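Local coordinates for protein probable starch synthase 4, chloroplastic/amyloplastic (Arabidopsis thaliana, PDB 6GNE) that is a probable plastidial starch synthase of the two-domain GT-B glycosyltransferase fold, with adenosine-5'-diphosphate and glycan bound in its pockets, at residues A[291-294]-A[295-299]; A[378-381]-A[382-386]; A[403-406]-A[407-411]. All coordinates share one frame; numbering follows the deposited sequence.

Overall arrangement
From the N terminus, interaction 1 comes first, on helix 287-300, interaction 2 follows on helix 377-386, and interaction 3 closes the series at the end of helix 402-408. Each is local, joining residues within one or two helical turns, so none closes a long loop, and they run in series without nesting or crossing. In space they form a row beside the parallel sheet of the second GT-B domain. Interactions 1 and 2 have centres about 10 Å apart and touch where Ala386 meets Asn292, Lys293 and Leu296. Interactions 2 and 3, about 11 Å apart between centres, meet through Tyr384 against Ile405 and Ala406, close to the bound adenosine-5'-diphosphate.

Interaction 1: A[291-294]-A[295-299]; sequences ENKH and ALRKQ
The Lys293 and Arg297 chains, one helical turn apart, leave the helix together. The lysine is extended, and its CE lies over one face of the Arg297 guanidinium, toward the rim of the group, 3.5 Å from Arg297 NH2. Arg297 CG stands anti to the carbonyl carbon (chi1 -73°), which directs the chain back along the helix, with Arg297 CG 3.3 Å from Lys293 O. The two cationic ends come close, Lys293 NZ to Arg297 NH2 being 4.0 Å, but each has a partner elsewhere: Lys293 NZ forms a salt bridge with Asp388, and Arg297 NE bonds to Gln340.

On the exposed side, His294 and Lys298 also lie alongside each other, His294 CE1 being 4.0 Å from Lys298 CE. The lysine bends at chi2 and chi3, and its CE approaches the imidazole obliquely.

Beneath both pairs, the backbone is regular alpha-helix. Leu296 N bonds to Asn292 O at 2.9 Å, and Arg297 N to Lys293 O at 3.2 Å.

Leu296 turns to the interior, packing on Leu379 and Ala386 of helix 377-386 and, with Lys293, on Leu311 of strand 311-317.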
ATOM      1  N   GLU A 291     -20.222 -20.436  -4.661  1.00 53.90           N
ATOM      2  CA  GLU A 291     -21.403 -19.646  -4.275  1.00 55.01           C
ATOM      3  C   GLU A 291     -21.183 -18.135  -4.488  1.00 52.50           C
ATOM      4  O   GLU A 291     -22.097 -17.449  -4.930  1.00 52.48           O
ATOM      5  CB  GLU A 291     -21.886 -19.949  -2.833  1.00 58.07           C
ATOM      6  CG  GLU A 291     -22.912 -21.087  -2.721  1.00 63.05           C
ATOM      7  CD  GLU A 291     -22.990 -21.812  -1.341  1.00 66.52           C
ATOM      8  OE1 GLU A 291     -22.712 -21.196  -0.268  1.00 65.22           O
ATOM      9  OE2 GLU A 291     -23.359 -23.023  -1.345  1.00 68.46           O
ATOM     10  N   ASN A 292     -19.983 -17.633  -4.194  1.00 49.30           N
ATOM     11  CA  ASN A 292     -19.653 -16.205  -4.419  1.00 47.17           C
ATOM     12  C   ASN A 292     -19.523 -15.887  -5.915  1.00 44.50           C
ATOM     13  O   ASN A 292     -19.946 -14.828  -6.386  1.00 42.51           O
ATOM     14  CB  ASN A 292     -18.369 -15.783  -3.667  1.00 46.70           C
ATOM     15  CG  ASN A 292     -18.598 -15.564  -2.180  1.00 48.01           C
ATOM     16  OD1 ASN A 292     -19.375 -14.687  -1.774  1.00 48.47           O
ATOM     17  ND2 ASN A 292     -17.921 -16.367  -1.357  1.00 47.78           N
ATOM     18  N   LYS A 293     -18.946 -16.817  -6.661  1.00 43.05           N
ATOM     19  CA  LYS A 293     -18.908 -16.702  -8.103  1.00 41.71           C
ATOM     20  C   LYS A 293     -20.321 -16.543  -8.667  1.00 42.13           C
ATOM     21  O   LYS A 293     -20.577 -15.641  -9.461  1.00 40.33           O
ATOM     22  CB  LYS A 293     -18.174 -17.892  -8.715  1.00 40.85           C
ATOM     23  CG  LYS A 293     -17.968 -17.734 -10.212  1.00 40.47           C
ATOM     24  CD  LYS A 293     -17.030 -18.789 -10.738  1.00 39.54           C
ATOM     25  CE  LYS A 293     -16.957 -18.711 -12.252  1.00 39.43           C
ATOM     26  NZ  LYS A 293     -15.960 -19.657 -12.810  1.00 38.96           N
ATOM     27  N   HIS A 294     -21.243 -17.383  -8.210  1.00 44.19           N
ATOM     28  CA  HIS A 294     -22.625 -17.289  -8.667  1.00 46.33           C
ATOM     29  C   HIS A 294     -23.295 -15.960  -8.212  1.00 46.16           C
ATOM     30  O   HIS A 294     -23.942 -15.288  -9.003  1.00 46.40           O
ATOM     31  CB  HIS A 294     -23.407 -18.515  -8.197  1.00 49.00           C
ATOM     32  CG  HIS A 294     -24.829 -18.555  -8.675  1.00 52.66           C
ATOM     33  ND1 HIS A 294     -25.870 -18.011  -7.947  1.00 53.93           N
ATOM     34  CD2 HIS A 294     -25.384 -19.081  -9.799  1.00 54.48           C
ATOM     35  CE1 HIS A 294     -27.005 -18.226  -8.591  1.00 56.70           C
ATOM     36  NE2 HIS A 294     -26.739 -18.862  -9.721  1.00 56.24           N
ATOM     37  N   ALA A 295     -23.104 -15.584  -6.954  1.00 45.51           N
ATOM     38  CA  ALA A 295     -23.706 -14.380  -6.413  1.00 46.82           C
ATOM     39  C   ALA A 295     -23.255 -13.127  -7.192  1.00 47.00           C
ATOM     40  O   ALA A 295     -24.092 -12.279  -7.551  1.00 47.86           O
ATOM     41  CB  ALA A 295     -23.386 -14.237  -4.923  1.00 46.38           C
ATOM     42  N   LEU A 296     -21.947 -13.031  -7.485  1.00 45.76           N
ATOM     43  CA  LEU A 296     -21.399 -11.876  -8.198  1.00 44.45           C
ATOM     44  C   LEU A 296     -21.913 -11.794  -9.630  1.00 44.96           C
ATOM     45  O   LEU A 296     -22.283 -10.712 -10.085  1.00 44.98           O
ATOM     46  CB  LEU A 296     -19.893 -11.899  -8.211  1.00 42.50           C
ATOM     47  CG  LEU A 296     -19.260 -10.664  -8.825  1.00 42.06           C
ATOM     48  CD1 LEU A 296     -19.471  -9.418  -7.980  1.00 41.72           C
ATOM     49  CD2 LEU A 296     -17.765 -10.925  -9.011  1.00 42.27           C
ATOM     50  N   ARG A 297     -21.944 -12.925 -10.322  1.00 44.61           N
ATOM     51  CA  ARG A 297     -22.577 -12.988 -11.646  1.00 46.44           C
ATOM     52  C   ARG A 297     -24.009 -12.449 -11.645  1.00 49.30           C
ATOM     53  O   ARG A 297     -24.373 -11.605 -12.477  1.00 49.00           O
ATOM     54  CB  ARG A 297     -22.563 -14.419 -12.195  1.00 46.28           C
ATOM     55  CG  ARG A 297     -21.186 -14.880 -12.658  1.00 44.12           C
ATOM     56  CD  ARG A 297     -21.219 -16.352 -12.966  1.00 45.32           C
ATOM     57  NE  ARG A 297     -20.141 -16.751 -13.857  1.00 45.17           N
ATOM     58  CZ  ARG A 297     -19.896 -18.001 -14.279  1.00 46.99           C
ATOM     59  NH1 ARG A 297     -20.630 -19.044 -13.894  1.00 48.42           N
ATOM     60  NH2 ARG A 297     -18.873 -18.220 -15.095  1.00 47.22           N
ATOM     61  N   LYS A 298     -24.787 -12.929 -10.680  1.00 52.25           N
ATOM     62  CA  LYS A 298     -26.193 -12.552 -10.494  1.00 55.88           C
ATOM     63  C   LYS A 298     -26.303 -11.049 -10.157  1.00 55.20           C
ATOM     64  O   LYS A 298     -27.130 -10.348 -10.721  1.00 56.94           O
ATOM     65  CB  LYS A 298     -26.822 -13.458  -9.421  1.00 58.79           C
ATOM     66  CG  LYS A 298     -28.259 -13.213  -9.046  1.00 64.08           C
ATOM     67  CD  LYS A 298     -28.951 -14.520  -8.658  1.00 68.66           C
ATOM     68  CE  LYS A 298     -29.454 -15.310  -9.890  1.00 70.79           C
ATOM     69  NZ  LYS A 298     -30.463 -16.376  -9.578  1.00 73.24           N
ATOM     70  N   GLN A 299     -25.450 -10.540  -9.274  1.00 52.85           N
ATOM     71  CA  GLN A 299     -25.510  -9.119  -8.948  1.00 51.82           C
ATOM     72  C   GLN A 299     -25.182  -8.254 -10.173  1.00 50.30           C
ATOM     73  O   GLN A 299     -25.819  -7.238 -10.380  1.00 50.68           O
ATOM     74  CB  GLN A 299     -24.593  -8.771  -7.777  1.00 50.66           C
ATOM     75  CG  GLN A 299     -24.609  -7.291  -7.389  1.00 52.11           C
ATOM     76  CD  GLN A 299     -23.659  -6.997  -6.244  1.00 52.76           C
ATOM     77  OE1 GLN A 299     -23.969  -7.339  -5.120  1.00 55.56           O
ATOM     78  NE2 GLN A 299     -22.498  -6.384  -6.525  1.00 51.70           N
TER

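Interaction 2: A[378-381]-A[382-386]; sequences ALSH and TIYAA. With ADP (adenosine-5'-diphosphate), chain F.
Leu379 O is the acceptor shared by two donors from the next turn, Thr382 OG1 at 2.8 Å and Ile383 N at 2.9 Å. The amide comes nearly along the C=O axis, whereas the hydroxyl meets the oxygen from the flank, at a C=O...O angle of 118°. A chi1 of 53° sets Thr382 OG1 between its own backbone N and carbonyl carbon, folded back onto the helix. The other main-chain bonds are regular, with Tyr384 N reaching Ser380 O at 3.0 Å and Ala385 N reaching His381 O.

Apolar packing is lighter, with Leu379 CD2 4.4 Å from Ile383 CD1. The same methyl makes a van der Waals contact with the threonine hydroxyl, Leu379 CD2 lying 3.5 Å from Thr382 OG1 where the two side chains cross.

Contacts with adenosine-5'-diphosphate come from Ser380 and Tyr384. Tyr384 OH hydrogen-bonds ADP O2' at 2.7 Å, the ribose oxygen lying at the ring edge and in its plane. Ser380 CB packs against the base, 4.0 Å from ADP C2, while Ser380 OG bonds back to Glu377 O.

Two residues one turn apart thus offer the nucleotide a polar grip on the ribose and a van der Waals contact to the C2 side of the adenine.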
ATOM      1  N   ALA A 378     -16.512  -2.924  -0.265  1.00 46.78           N
ATOM      2  CA  ALA A 378     -17.388  -4.088  -0.198  1.00 46.49           C
ATOM      3  C   ALA A 378     -17.195  -4.965  -1.453  1.00 44.48           C
ATOM      4  O   ALA A 378     -16.926  -6.162  -1.362  1.00 42.12           O
ATOM      5  CB  ALA A 378     -18.843  -3.643  -0.031  1.00 47.92           C
ATOM      6  N   LEU A 379     -17.293  -4.346  -2.621  1.00 44.87           N
ATOM      7  CA  LEU A 379     -17.217  -5.069  -3.895  1.00 45.22           C
ATOM      8  C   LEU A 379     -15.900  -5.805  -4.132  1.00 41.51           C
ATOM      9  O   LEU A 379     -15.914  -6.940  -4.651  1.00 42.37           O
ATOM     10  CB  LEU A 379     -17.487  -4.136  -5.093  1.00 49.00           C
ATOM     11  CG  LEU A 379     -18.808  -4.429  -5.791  1.00 53.61           C
ATOM     12  CD1 LEU A 379     -19.030  -3.370  -6.867  1.00 58.38           C
ATOM     13  CD2 LEU A 379     -18.821  -5.844  -6.401  1.00 54.28           C
ATOM     14  N   SER A 380     -14.782  -5.176  -3.758  1.00 36.45           N
ATOM     15  CA  SER A 380     -13.480  -5.834  -3.857  1.00 33.69           C
ATOM     16  C   SER A 380     -13.448  -7.170  -3.142  1.00 32.73           C
ATOM     17  O   SER A 380     -12.989  -8.160  -3.702  1.00 31.92           O
ATOM     18  CB  SER A 380     -12.327  -4.936  -3.397  1.00 31.91           C
ATOM     19  OG  SER A 380     -12.302  -4.760  -2.019  1.00 31.46           O
ATOM     20  N   HIS A 381     -13.971  -7.220  -1.922  1.00 33.48           N
ATOM     21  CA  HIS A 381     -14.097  -8.499  -1.224  1.00 33.47           C
ATOM     22  C   HIS A 381     -14.771  -9.567  -2.079  1.00 33.42           C
ATOM     23  O   HIS A 381     -14.202 -10.630  -2.263  1.00 33.20           O
ATOM     24  CB  HIS A 381     -14.790  -8.347   0.123  1.00 34.79           C
ATOM     25  CG  HIS A 381     -13.932  -7.724   1.183  1.00 34.73           C
ATOM     26  ND1 HIS A 381     -13.241  -8.467   2.109  1.00 33.74           N
ATOM     27  CD2 HIS A 381     -13.645  -6.428   1.454  1.00 35.15           C
ATOM     28  CE1 HIS A 381     -12.576  -7.658   2.908  1.00 34.06           C
ATOM     29  NE2 HIS A 381     -12.797  -6.416   2.530  1.00 33.94           N
ATOM     30  N   THR A 382     -15.955  -9.285  -2.615  1.00 35.51           N
ATOM     31  CA  THR A 382     -16.709 -10.291  -3.390  1.00 36.72           C
ATOM     32  C   THR A 382     -15.999 -10.638  -4.701  1.00 35.93           C
ATOM     33  O   THR A 382     -16.115 -11.765  -5.182  1.00 36.29           O
ATOM     34  CB  THR A 382     -18.179  -9.869  -3.667  1.00 40.14           C
ATOM     35  OG1 THR A 382     -18.219  -8.565  -4.266  1.00 42.79           O
ATOM     36  CG2 THR A 382     -19.002  -9.793  -2.378  1.00 41.37           C
ATOM     37  N   ILE A 383     -15.234  -9.697  -5.270  1.00 35.35           N
ATOM     38  CA  ILE A 383     -14.474  -9.967  -6.505  1.00 33.70           C
ATOM     39  C   ILE A 383     -13.314 -10.897  -6.276  1.00 32.28           C
ATOM     40  O   ILE A 383     -13.112 -11.819  -7.071  1.00 33.96           O
ATOM     41  CB  ILE A 383     -14.045  -8.681  -7.246  1.00 32.81           C
ATOM     42  CG1 ILE A 383     -15.269  -8.034  -7.892  1.00 33.74           C
ATOM     43  CG2 ILE A 383     -13.014  -8.989  -8.320  1.00 32.25           C
ATOM     44  CD1 ILE A 383     -15.030  -6.624  -8.388  1.00 34.52           C
ATOM     45  N   TYR A 384     -12.548 -10.671  -5.217  1.00 31.84           N
ATOM     46  CA  TYR A 384     -11.472 -11.614  -4.841  1.00 31.04           C
ATOM     47  C   TYR A 384     -12.091 -13.011  -4.625  1.00 32.13           C
ATOM     48  O   TYR A 384     -11.598 -14.004  -5.159  1.00 33.86           O
ATOM     49  CB  TYR A 384     -10.742 -11.184  -3.566  1.00 30.73           C
ATOM     50  CG  TYR A 384      -9.835  -9.966  -3.678  1.00 30.54           C
ATOM     51  CD1 TYR A 384      -8.713  -9.965  -4.524  1.00 29.94           C
ATOM     52  CD2 TYR A 384     -10.059  -8.827  -2.895  1.00 31.03           C
ATOM     53  CE1 TYR A 384      -7.865  -8.863  -4.615  1.00 29.04           C
ATOM     54  CE2 TYR A 384      -9.212  -7.703  -2.980  1.00 31.44           C
ATOM     55  CZ  TYR A 384      -8.110  -7.720  -3.835  1.00 29.67           C
ATOM     56  OH  TYR A 384      -7.286  -6.618  -3.891  1.00 27.87           O
ATOM     57  N   ALA A 385     -13.171 -13.090  -3.859  1.00 31.54           N
ATOM     58  CA  ALA A 385     -13.819 -14.355  -3.574  1.00 32.48           C
ATOM     59  C   ALA A 385     -14.324 -15.067  -4.823  1.00 33.26           C
ATOM     60  O   ALA A 385     -14.069 -16.264  -4.996  1.00 33.32           O
ATOM     61  CB  ALA A 385     -14.989 -14.137  -2.625  1.00 33.74           C
ATOM     62  N   ALA A 386     -15.042 -14.332  -5.681  1.00 33.36           N
ATOM     63  CA  ALA A 386     -15.665 -14.922  -6.862  1.00 35.06           C
ATOM     64  C   ALA A 386     -14.687 -15.360  -7.967  1.00 33.67           C
ATOM     65  O   ALA A 386     -14.954 -16.317  -8.674  1.00 33.33           O
ATOM     66  CB  ALA A 386     -16.699 -13.968  -7.451  1.00 36.08           C
TER
HETATM   67  PB  ADP F 601      -1.197   0.309  -4.639  1.00 27.46           P
HETATM   68  O1B ADP F 601      -0.630   0.620  -3.285  1.00 28.85           O
HETATM   69  O2B ADP F 601      -2.605   0.763  -4.897  1.00 27.40           O
HETATM   70  O3B ADP F 601      -0.262   0.766  -5.735  1.00 28.09           O
HETATM   71  PA  ADP F 601      -1.326  -2.354  -3.538  1.00 28.50           P
HETATM   72  O1A ADP F 601      -1.546  -3.693  -4.182  1.00 29.64           O
HETATM   73  O2A ADP F 601      -0.113  -2.267  -2.649  1.00 30.69           O
HETATM   74  O3A ADP F 601      -1.277  -1.293  -4.748  1.00 27.33           O
HETATM   75  O5' ADP F 601      -2.595  -1.913  -2.657  1.00 28.95           O
HETATM   76  C5' ADP F 601      -3.908  -1.811  -3.209  1.00 29.36           C
HETATM   77  C4' ADP F 601      -5.039  -1.898  -2.168  1.00 28.85           C
HETATM   78  O4' ADP F 601      -6.126  -1.045  -2.559  1.00 28.56           O
HETATM   79  C3' ADP F 601      -5.665  -3.274  -2.074  1.00 28.13           C
HETATM   80  O3' ADP F 601      -6.226  -3.429  -0.781  1.00 27.88           O
HETATM   81  C2' ADP F 601      -6.783  -3.226  -3.083  1.00 27.70           C
HETATM   82  O2' ADP F 601      -7.810  -4.164  -2.814  1.00 28.75           O
HETATM   83  C1' ADP F 601      -7.275  -1.823  -2.893  1.00 28.36           C
HETATM   84  N9  ADP F 601      -7.894  -1.235  -4.101  1.00 29.82           N
HETATM   85  C8  ADP F 601      -7.266  -0.738  -5.174  1.00 29.22           C
HETATM   86  N7  ADP F 601      -8.160  -0.240  -6.058  1.00 29.29           N
HETATM   87  C5  ADP F 601      -9.389  -0.413  -5.548  1.00 29.69           C
HETATM   88  C6  ADP F 601     -10.796  -0.123  -5.967  1.00 29.92           C
HETATM   89  N6  ADP F 601     -11.044   0.468  -7.163  1.00 28.33           N
HETATM   90  N1  ADP F 601     -11.793  -0.480  -5.108  1.00 29.74           N
HETATM   91  C2  ADP F 601     -11.519  -1.090  -3.926  1.00 30.03           C
HETATM   92  N3  ADP F 601     -10.276  -1.380  -3.506  1.00 29.05           N
HETATM   93  C4  ADP F 601      -9.200  -1.074  -4.258  1.00 29.65           C

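Interaction 3: A[403-406]-A[407-411]; sequences QMIA and MRYGS
A Schellman motif ends helix 402-408, in the beta-alpha-beta unit that runs from strand 389-392 through this helix to strand 412-416. Its defining bonds are Ser411 N to Ala406 O, at 2.8 Å, and the inner Gly410 N to Met407 O, at 3.0 Å. Gly410, the C-prime residue, has a positive phi of 78°, a conformation glycine adopts most easily, and it reverses the chain. The Ser411 amide comes in from above the carbonyl plane of Ala406, 46° out of it. Tyr409 N makes a regular bond to Ile405 O and a weak one to Ala406 O. The turn also brings Ser411 CB to 4.0 Å from Ala406 CB.

Among the side chains, Ile405 and Tyr409 project from the same side of the helix end. Ile405 CG2, the branch lying anti to the backbone nitrogen, meets the ring at Tyr409 CD1, 4.0 Å away. The same ring turns an edge to the main chain, with Ile405 O near its plane and 3.3 Å from Tyr409 CD1.

Met407 folds back over the preceding turn. The bend at chi3 (-76°) returns its methyl to the backbone, Met407 CE lying 3.4 Å from Gln403 O, the oxygen that also accepts the bond from Met407 N.

Polar ends are held by the surroundings: Tyr409 OH bonds to Asp274, Ser411 OG to Ser387, and Arg408 to the carbonyls of Thr266 and Trp269. Ile405 touches both adenosine-5'-diphosphate and Tyr384 of helix 377-386, Tyr409 packs on His381 of that helix, and Ala406 and Ser411 rest on Phe390 of strand 389-392.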
ATOM      1  N   GLN A 403      -2.280  -9.354  -5.175  1.00 28.17           N
ATOM      2  CA  GLN A 403      -1.931 -10.740  -5.491  1.00 28.81           C
ATOM      3  C   GLN A 403      -1.932 -11.640  -4.243  1.00 29.31           C
ATOM      4  O   GLN A 403      -2.262 -12.817  -4.322  1.00 30.29           O
ATOM      5  CB  GLN A 403      -0.575 -10.836  -6.222  1.00 29.65           C
ATOM      6  CG  GLN A 403       0.717 -10.825  -5.375  1.00 29.34           C
ATOM      7  CD  GLN A 403       1.183  -9.434  -5.007  1.00 30.21           C
ATOM      8  OE1 GLN A 403       0.432  -8.442  -5.117  1.00 31.98           O
ATOM      9  NE2 GLN A 403       2.438  -9.337  -4.581  1.00 30.50           N
ATOM     10  N   MET A 404      -1.554 -11.079  -3.096  1.00 28.76           N
ATOM     11  CA  MET A 404      -1.579 -11.812  -1.846  1.00 29.32           C
ATOM     12  C   MET A 404      -3.030 -12.030  -1.388  1.00 29.56           C
ATOM     13  O   MET A 404      -3.397 -13.156  -1.000  1.00 31.03           O
ATOM     14  CB  MET A 404      -0.788 -11.086  -0.772  1.00 29.57           C
ATOM     15  CG  MET A 404       0.676 -10.860  -1.132  1.00 29.97           C
ATOM     16  SD  MET A 404       1.650 -10.137   0.185  1.00 30.45           S
ATOM     17  CE  MET A 404       3.121  -9.640  -0.671  1.00 30.06           C
ATOM     18  N   ILE A 405      -3.854 -10.988  -1.497  1.00 27.58           N
ATOM     19  CA  ILE A 405      -5.259 -11.100  -1.125  1.00 27.61           C
ATOM     20  C   ILE A 405      -5.928 -12.091  -2.059  1.00 27.96           C
ATOM     21  O   ILE A 405      -6.659 -12.973  -1.587  1.00 29.52           O
ATOM     22  CB  ILE A 405      -6.014  -9.739  -1.185  1.00 27.93           C
ATOM     23  CG1 ILE A 405      -5.376  -8.683  -0.249  1.00 27.80           C
ATOM     24  CG2 ILE A 405      -7.491  -9.900  -0.829  1.00 28.01           C
ATOM     25  CD1 ILE A 405      -5.849  -7.275  -0.501  1.00 27.52           C
ATOM     26  N   ALA A 406      -5.697 -11.974  -3.374  1.00 25.98           N
ATOM     27  CA  ALA A 406      -6.286 -12.922  -4.311  1.00 26.04           C
ATOM     28  C   ALA A 406      -5.976 -14.377  -3.919  1.00 26.78           C
ATOM     29  O   ALA A 406      -6.885 -15.199  -3.810  1.00 27.94           O
ATOM     30  CB  ALA A 406      -5.820 -12.643  -5.723  1.00 25.82           C
ATOM     31  N   MET A 407      -4.708 -14.691  -3.683  1.00 26.65           N
ATOM     32  CA  MET A 407      -4.339 -16.057  -3.311  1.00 28.28           C
ATOM     33  C   MET A 407      -4.956 -16.505  -1.970  1.00 29.80           C
ATOM     34  O   MET A 407      -5.343 -17.660  -1.794  1.00 30.02           O
ATOM     35  CB  MET A 407      -2.825 -16.189  -3.253  1.00 28.34           C
ATOM     36  CG  MET A 407      -2.200 -16.204  -4.630  1.00 28.07           C
ATOM     37  SD  MET A 407      -0.465 -16.609  -4.638  1.00 28.93           S
ATOM     38  CE  MET A 407       0.249 -15.073  -4.068  1.00 27.58           C
ATOM     39  N   ARG A 408      -5.076 -15.569  -1.042  1.00 30.46           N
ATOM     40  CA  ARG A 408      -5.737 -15.828   0.222  1.00 32.81           C
ATOM     41  C   ARG A 408      -7.193 -16.244  -0.000  1.00 33.08           C
ATOM     42  O   ARG A 408      -7.692 -17.081   0.731  1.00 33.96           O
ATOM     43  CB  ARG A 408      -5.631 -14.579   1.114  1.00 34.13           C
ATOM     44  CG  ARG A 408      -6.374 -14.585   2.439  1.00 35.50           C
ATOM     45  CD  ARG A 408      -5.793 -15.601   3.389  1.00 37.95           C
ATOM     46  NE  ARG A 408      -6.261 -15.349   4.751  1.00 40.96           N
ATOM     47  CZ  ARG A 408      -6.403 -16.262   5.717  1.00 41.76           C
ATOM     48  NH1 ARG A 408      -6.115 -17.528   5.502  1.00 41.40           N
ATOM     49  NH2 ARG A 408      -6.816 -15.882   6.928  1.00 42.11           N
ATOM     50  N   TYR A 409      -7.841 -15.666  -1.010  1.00 32.52           N
ATOM     51  CA  TYR A 409      -9.230 -15.972  -1.385  1.00 33.54           C
ATOM     52  C   TYR A 409      -9.320 -17.013  -2.520  1.00 33.09           C
ATOM     53  O   TYR A 409     -10.374 -17.190  -3.134  1.00 33.58           O
ATOM     54  CB  TYR A 409      -9.972 -14.664  -1.766  1.00 33.36           C
ATOM     55  CG  TYR A 409     -10.351 -13.826  -0.570  1.00 34.51           C
ATOM     56  CD1 TYR A 409      -9.389 -13.212   0.205  1.00 34.98           C
ATOM     57  CD2 TYR A 409     -11.683 -13.672  -0.181  1.00 37.29           C
ATOM     58  CE1 TYR A 409      -9.738 -12.454   1.326  1.00 36.56           C
ATOM     59  CE2 TYR A 409     -12.043 -12.917   0.948  1.00 37.20           C
ATOM     60  CZ  TYR A 409     -11.063 -12.319   1.691  1.00 36.73           C
ATOM     61  OH  TYR A 409     -11.366 -11.574   2.787  1.00 37.92           O
ATOM     62  N   GLY A 410      -8.220 -17.704  -2.786  1.00 32.54           N
ATOM     63  CA  GLY A 410      -8.185 -18.783  -3.753  1.00 32.90           C
ATOM     64  C   GLY A 410      -8.133 -18.404  -5.228  1.00 32.48           C
ATOM     65  O   GLY A 410      -8.231 -19.308  -6.071  1.00 32.60           O
ATOM     66  N   SER A 411      -8.004 -17.105  -5.542  1.00 31.19           N
ATOM     67  CA  SER A 411      -7.937 -16.649  -6.929  1.00 31.55           C
ATOM     68  C   SER A 411      -6.470 -16.675  -7.364  1.00 31.22           C
ATOM     69  O   SER A 411      -5.614 -16.111  -6.676  1.00 31.47           O
ATOM     70  CB  SER A 411      -8.546 -15.246  -7.063  1.00 31.33           C
ATOM     71  OG  SER A 411      -8.624 -14.787  -8.409  1.00 31.18           O
TER